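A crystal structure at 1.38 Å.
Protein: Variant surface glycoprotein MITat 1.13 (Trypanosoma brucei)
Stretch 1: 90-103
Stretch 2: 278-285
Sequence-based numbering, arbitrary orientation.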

ATOM      1  N   ALA A  90      12.427  19.590  23.305  1.00 24.96           N
ATOM      2  CA  ALA A  90      12.276  18.145  23.403  1.00 24.33           C
ATOM      3  C   ALA A  90      11.151  17.668  22.491  1.00 23.46           C
ATOM      4  O   ALA A  90      11.250  16.600  21.860  1.00 23.97           O
ATOM      5  CB  ALA A  90      12.038  17.762  24.877  1.00 25.12           C
ATOM      6  N   ALA A  91      10.037  18.392  22.477  1.00 22.73           N
ATOM      7  CA  ALA A  91       8.929  18.039  21.584  1.00 23.47           C
ATOM      8  C   ALA A  91       9.333  18.146  20.116  1.00 23.30           C
ATOM      9  O   ALA A  91       8.937  17.312  19.293  1.00 22.34           O
ATOM     10  CB  ALA A  91       7.694  18.875  21.916  1.00 23.15           C
ATOM     11  N   ALA A  92      10.079  19.172  19.738  1.00 22.53           N
ATOM     12  CA  ALA A  92      10.561  19.254  18.358  1.00 22.09           C
ATOM     13  C   ALA A  92      11.454  18.061  18.005  1.00 22.20           C
ATOM     14  O   ALA A  92      11.417  17.567  16.874  1.00 22.20           O
ATOM     15  CB  ALA A  92      11.287  20.591  18.158  1.00 21.83           C
ATOM     16  N   ASP A  93      12.293  17.634  18.947  1.00 22.66           N
ATOM     17  CA  ASP A  93      13.124  16.451  18.753  1.00 23.95           C
ATOM     18  C   ASP A  93      12.250  15.223  18.517  1.00 23.36           C
ATOM     19  O   ASP A  93      12.475  14.461  17.567  1.00 24.07           O
ATOM     20  CB  ASP A  93      14.006  16.239  19.979  1.00 25.24           C
ATOM     21  CG  ASP A  93      15.226  17.096  19.969  1.00 28.99           C
ATOM     22  OD1 ASP A  93      15.593  17.595  18.889  1.00 30.67           O
ATOM     23  OD2 ASP A  93      15.828  17.248  21.055  1.00 29.01           O
ATOM     24  N   ILE A  94      11.248  15.017  19.376  1.00 22.90           N
ATOM     25  CA  ILE A  94      10.363  13.863  19.232  1.00 21.83           C
ATOM     26  C   ILE A  94       9.667  13.870  17.875  1.00 21.09           C
ATOM     27  O   ILE A  94       9.617  12.856  17.169  1.00 22.70           O
ATOM     28  CB  ILE A  94       9.359  13.822  20.394  1.00 22.20           C
ATOM     29  CG1 ILE A  94      10.090  13.496  21.709  1.00 23.14           C
ATOM     30  CG2 ILE A  94       8.294  12.736  20.091  1.00 22.77           C
ATOM     31  CD1 ILE A  94       9.277  13.818  22.950  1.00 25.06           C
ATOM     32  N   LEU A  95       9.139  15.023  17.475  1.00 20.78           N
ATOM     33  CA  LEU A  95       8.373  15.093  16.237  1.00 20.89           C
ATOM     34  C   LEU A  95       9.280  14.874  15.039  1.00 21.53           C
ATOM     35  O   LEU A  95       8.905  14.194  14.080  1.00 21.59           O
ATOM     36  CB  LEU A  95       7.684  16.458  16.160  1.00 21.73           C
ATOM     37  CG  LEU A  95       6.845  16.780  14.940  1.00 20.97           C
ATOM     38  CD1 LEU A  95       5.864  15.656  14.675  1.00 23.92           C
ATOM     39  CD2 LEU A  95       6.155  18.137  15.109  1.00 22.18           C
ATOM     40  N   ASP A  96      10.459  15.481  15.034  1.00 21.31           N
ATOM     41  CA  ASP A  96      11.362  15.324  13.902  1.00 22.35           C
ATOM     42  C   ASP A  96      11.788  13.865  13.742  1.00 21.59           C
ATOM     43  O   ASP A  96      11.812  13.335  12.626  1.00 22.02           O
ATOM     44  CB  ASP A  96      12.566  16.261  14.044  1.00 22.26           C
ATOM     45  CG  ASP A  96      13.310  16.436  12.742  1.00 23.53           C
ATOM     46  OD1 ASP A  96      12.738  17.029  11.801  1.00 26.06           O
ATOM     47  OD2 ASP A  96      14.477  16.029  12.659  1.00 28.20           O
ATOM     48  N   ILE A  97      12.146  13.213  14.849  1.00 21.65           N
ATOM     49  CA  ILE A  97      12.567  11.813  14.780  1.00 22.42           C
ATOM     50  C   ILE A  97      11.404  10.943  14.315  1.00 22.14           C
ATOM     51  O   ILE A  97      11.563  10.045  13.468  1.00 23.65           O
ATOM     52  CB  ILE A  97      13.136  11.351  16.138  1.00 24.48           C
ATOM     53  CG1 ILE A  97      14.518  11.949  16.373  1.00 25.39           C
ATOM     54  CG2 ILE A  97      13.160   9.795  16.169  1.00 25.73           C
ATOM     55  CD1 ILE A  97      14.889  12.039  17.827  1.00 26.27           C
ATOM     56  N   CYS A  98      10.214  11.213  14.856  1.00 22.32           N
ATOM     57  CA  CYS A  98       9.004  10.492  14.469  1.00 23.85           C
ATOM     58  C   CYS A  98       8.794  10.562  12.962  1.00 23.87           C
ATOM     59  O   CYS A  98       8.581   9.538  12.296  1.00 24.67           O
ATOM     60  CB  CYS A  98       7.839  11.128  15.235  1.00 27.21           C
ATOM     61  SG  CYS A  98       6.227  10.813  14.506  1.00 27.85           S
ATOM     62  N   ARG A  99       8.878  11.760  12.403  1.00 23.21           N
ATOM     63  CA  ARG A  99       8.655  11.927  10.977  1.00 23.11           C
ATOM     64  C   ARG A  99       9.748  11.265  10.159  1.00 23.34           C
ATOM     65  O   ARG A  99       9.455  10.644   9.133  1.00 24.88           O
ATOM     66  CB  ARG A  99       8.587  13.418  10.660  1.00 23.20           C
ATOM     67  CG  ARG A  99       7.344  14.059  11.126  1.00 22.84           C
ATOM     68  CD  ARG A  99       7.466  15.563  10.991  1.00 23.74           C
ATOM     69  NE  ARG A  99       6.181  16.168  11.267  1.00 25.16           N
ATOM     70  CZ  ARG A  99       5.995  17.488  11.399  1.00 26.96           C
ATOM     71  NH1 ARG A  99       7.032  18.332  11.322  1.00 28.92           N
ATOM     72  NH2 ARG A  99       4.783  17.970  11.659  1.00 27.42           N
ATOM     73  N   ARG A 100      10.995  11.321  10.608  1.00 24.08           N
ATOM     74  CA  ARG A 100      12.080  10.715   9.842  1.00 25.74           C
ATOM     75  C   ARG A 100      11.986   9.201   9.863  1.00 24.34           C
ATOM     76  O   ARG A 100      12.253   8.545   8.850  1.00 25.76           O
ATOM     77  CB  ARG A 100      13.430  11.165  10.388  1.00 27.26           C
ATOM     78  CG  ARG A 100      13.669  12.610  10.071  1.00 32.85           C
ATOM     79  CD  ARG A 100      15.052  13.138  10.484  1.00 37.47           C
ATOM     80  NE  ARG A 100      15.234  14.525  10.071  1.00 40.02           N
ATOM     81  CZ  ARG A 100      15.814  14.914   8.938  1.00 42.59           C
ATOM     82  NH1 ARG A 100      16.279  14.009   8.088  1.00 43.53           N
ATOM     83  NH2 ARG A 100      15.925  16.210   8.665  1.00 44.19           N
ATOM     84  N   GLU A 101      11.585   8.642  11.001  1.00 24.65           N
ATOM     85  CA  GLU A 101      11.384   7.205  11.084  1.00 24.55           C
ATOM     86  C   GLU A 101      10.298   6.759  10.116  1.00 24.34           C
ATOM     87  O   GLU A 101      10.414   5.697   9.484  1.00 25.77           O
ATOM     88  CB  GLU A 101      11.032   6.833  12.521  1.00 26.31           C
ATOM     89  CG  GLU A 101      12.260   6.814  13.445  1.00 26.45           C
ATOM     90  CD  GLU A 101      11.940   6.471  14.904  1.00 28.38           C
ATOM     91  OE1 GLU A 101      10.745   6.420  15.293  1.00 30.01           O
ATOM     92  OE2 GLU A 101      12.907   6.282  15.666  1.00 29.81           O
ATOM     93  N   LEU A 102       9.196   7.503  10.054  1.00 24.71           N
ATOM     94  CA  LEU A 102       8.138   7.177   9.105  1.00 24.85           C
ATOM     95  C   LEU A 102       8.624   7.279   7.670  1.00 24.98           C
ATOM     96  O   LEU A 102       8.318   6.406   6.860  1.00 25.46           O
ATOM     97  CB  LEU A 102       6.901   8.027   9.363  1.00 24.81           C
ATOM     98  CG  LEU A 102       6.070   7.666  10.578  1.00 23.75           C
ATOM     99  CD1 LEU A 102       5.093   8.710  10.978  1.00 24.40           C
ATOM    100  CD2 LEU A 102       5.340   6.336  10.278  1.00 25.49           C
ATOM    101  N   ALA A 103       9.382   8.316   7.323  1.00 25.31           N
ATOM    102  CA  ALA A 103       9.841   8.462   5.944  1.00 25.42           C
ATOM    103  C   ALA A 103      10.786   7.334   5.547  1.00 27.61           C
ATOM    104  O   ALA A 103      10.752   6.863   4.404  1.00 28.05           O
ATOM    105  CB  ALA A 103      10.509   9.824   5.773  1.00 28.20           C
ATOM    106  N   THR A 278       8.681  -0.366  13.736  1.00 30.05           N
ATOM    107  CA  THR A 278       7.830   0.344  14.692  1.00 28.91           C
ATOM    108  C   THR A 278       8.185   1.822  14.671  1.00 28.94           C
ATOM    109  O   THR A 278       8.668   2.374  15.669  1.00 29.01           O
ATOM    110  CB  THR A 278       7.976  -0.209  16.117  1.00 31.03           C
ATOM    111  OG1 THR A 278       9.356  -0.202  16.541  1.00 32.35           O
ATOM    112  CG2 THR A 278       7.436  -1.643  16.251  1.00 31.66           C
ATOM    113  N   PRO A 279       7.957   2.488  13.549  1.00 27.58           N
ATOM    114  CA  PRO A 279       8.307   3.913  13.445  1.00 28.49           C
ATOM    115  C   PRO A 279       7.391   4.794  14.268  1.00 27.67           C
ATOM    116  O   PRO A 279       6.218   4.521  14.481  1.00 28.09           O
ATOM    117  CB  PRO A 279       8.122   4.215  11.954  1.00 28.84           C
ATOM    118  CG  PRO A 279       7.040   3.233  11.527  1.00 27.98           C
ATOM    119  CD  PRO A 279       7.314   1.961  12.328  1.00 27.70           C
ATOM    120  N   CYS A 280       7.954   5.917  14.727  1.00 27.51           N
ATOM    121  CA  CYS A 280       7.195   6.956  15.428  1.00 26.57           C
ATOM    122  C   CYS A 280       6.428   6.381  16.620  1.00 27.24           C
ATOM    123  O   CYS A 280       5.223   6.597  16.775  1.00 28.23           O
ATOM    124  CB  CYS A 280       6.236   7.706  14.503  1.00 27.31           C
ATOM    125  SG  CYS A 280       5.546   9.159  15.444  1.00 28.14           S
ATOM    126  N   SER A 281       7.132   5.625  17.466  1.00 27.29           N
ATOM    127  CA  SER A 281       6.473   5.061  18.637  1.00 28.58           C
ATOM    128  C   SER A 281       6.435   6.018  19.826  1.00 29.40           C
ATOM    129  O   SER A 281       5.710   5.742  20.787  1.00 32.42           O
ATOM    130  CB  SER A 281       7.148   3.758  19.082  1.00 31.02           C
ATOM    131  OG  SER A 281       8.474   3.942  19.521  1.00 32.46           O
ATOM    132  N   SER A 282       7.171   7.141  19.792  1.00 26.90           N
ATOM    133  CA  SER A 282       7.281   8.034  20.938  1.00 26.87           C
ATOM    134  C   SER A 282       6.272   9.166  20.800  1.00 26.39           C
ATOM    135  O   SER A 282       6.013   9.646  19.690  1.00 28.04           O
ATOM    136  CB  SER A 282       8.687   8.622  21.006  1.00 28.77           C
ATOM    137  OG  SER A 282       9.639   7.611  21.261  1.00 31.53           O
ATOM    138  N   LEU A 283       5.712   9.586  21.934  1.00 26.23           N
ATOM    139  CA  LEU A 283       4.686  10.615  21.983  1.00 25.88           C
ATOM    140  C   LEU A 283       5.126  11.768  22.875  1.00 25.52           C
ATOM    141  O   LEU A 283       5.616  11.557  23.992  1.00 26.27           O
ATOM    142  CB  LEU A 283       3.359  10.080  22.506  1.00 26.88           C
ATOM    143  CG  LEU A 283       2.515   9.184  21.600  1.00 28.43           C
ATOM    144  CD1 LEU A 283       1.329   8.654  22.409  1.00 30.10           C
ATOM    145  CD2 LEU A 283       2.020   9.899  20.358  1.00 27.42           C
ATOM    146  N   ILE A 284       4.929  12.992  22.374  1.00 24.12           N
ATOM    147  CA  ILE A 284       5.170  14.194  23.161  1.00 23.70           C
ATOM    148  C   ILE A 284       4.377  14.170  24.455  1.00 24.96           C
ATOM    149  O   ILE A 284       4.843  14.689  25.471  1.00 25.67           O
ATOM    150  CB  ILE A 284       4.812  15.416  22.289  1.00 22.63           C
ATOM    151  CG1 ILE A 284       5.866  15.614  21.207  1.00 24.16           C
ATOM    152  CG2 ILE A 284       4.704  16.691  23.141  1.00 23.97           C
ATOM    153  CD1 ILE A 284       5.453  16.534  20.084  1.00 25.08           C
ATOM    154  N   THR A 285       3.194  13.558  24.466  1.00 25.71           N
ATOM    155  CA  THR A 285       2.353  13.531  25.658  1.00 27.32           C
ATOM    156  C   THR A 285       2.806  12.479  26.675  1.00 27.95           C
ATOM    157  O   THR A 285       2.186  12.352  27.732  1.00 28.85           O
ATOM    158  CB  THR A 285       0.889  13.285  25.278  1.00 28.58           C
ATOM    159  OG1 THR A 285       0.826  12.109  24.468  1.00 29.63           O
ATOM    160  CG2 THR A 285       0.288  14.463  24.524  1.00 29.71           C
TER
HETATM  161  O   HOH W   1       9.913   4.358  17.060  1.00 24.46           O
HETATM  162  O   HOH W   2       9.381   7.835  17.759  1.00 24.46           O

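Residues 90-103 form one continuous helical segment, against which the irregular stretch 278-285 packs, burying 500 Å² in total; Ile284 and Cys280 have the most area covered by the other stretch. The two are joined covalently by a disulfide, Cys98 SG to Cys280 SG at 2.0 Å. Both cysteines adopt t rotamers (chi1 160° and -171°), and the bond's chi3 of -86° lies near the preferred right angle. The backbones come close here: Cys98 CA and Cys280 CA are 4.1 Å apart, and Cys280 itself has positive phi and psi (54/50).

One turn of helix away, Glu101 supplies the polar anchor. Its m, t side chain is extended, carrying OE1 to the loop backbone, where it accepts a hydrogen bond from Cys280 N (2.9 Å). Water 1 donates to Glu101 OE1 (2.8 Å) and to Thr278 O (2.7 Å) while accepting from Ser281 N (3.1 Å). Partly exposed, the carboxylate can keep waters as well as its direct bond.

Apolar contacts flank the disulfide, their side chains suited to burial because they need no polar partner. Leu102, m, t, starts sideways, but its branched end reaches the loop: CD2 lies 3.8 Å from Pro279 CG and CD1 3.8 Å from Cys280 CB. Toward residue 91, the m, t rotamer of Ile284 places CG1 3.9 Å from Ile94 CG2 and CD1 3.7 Å from Ala91 CB.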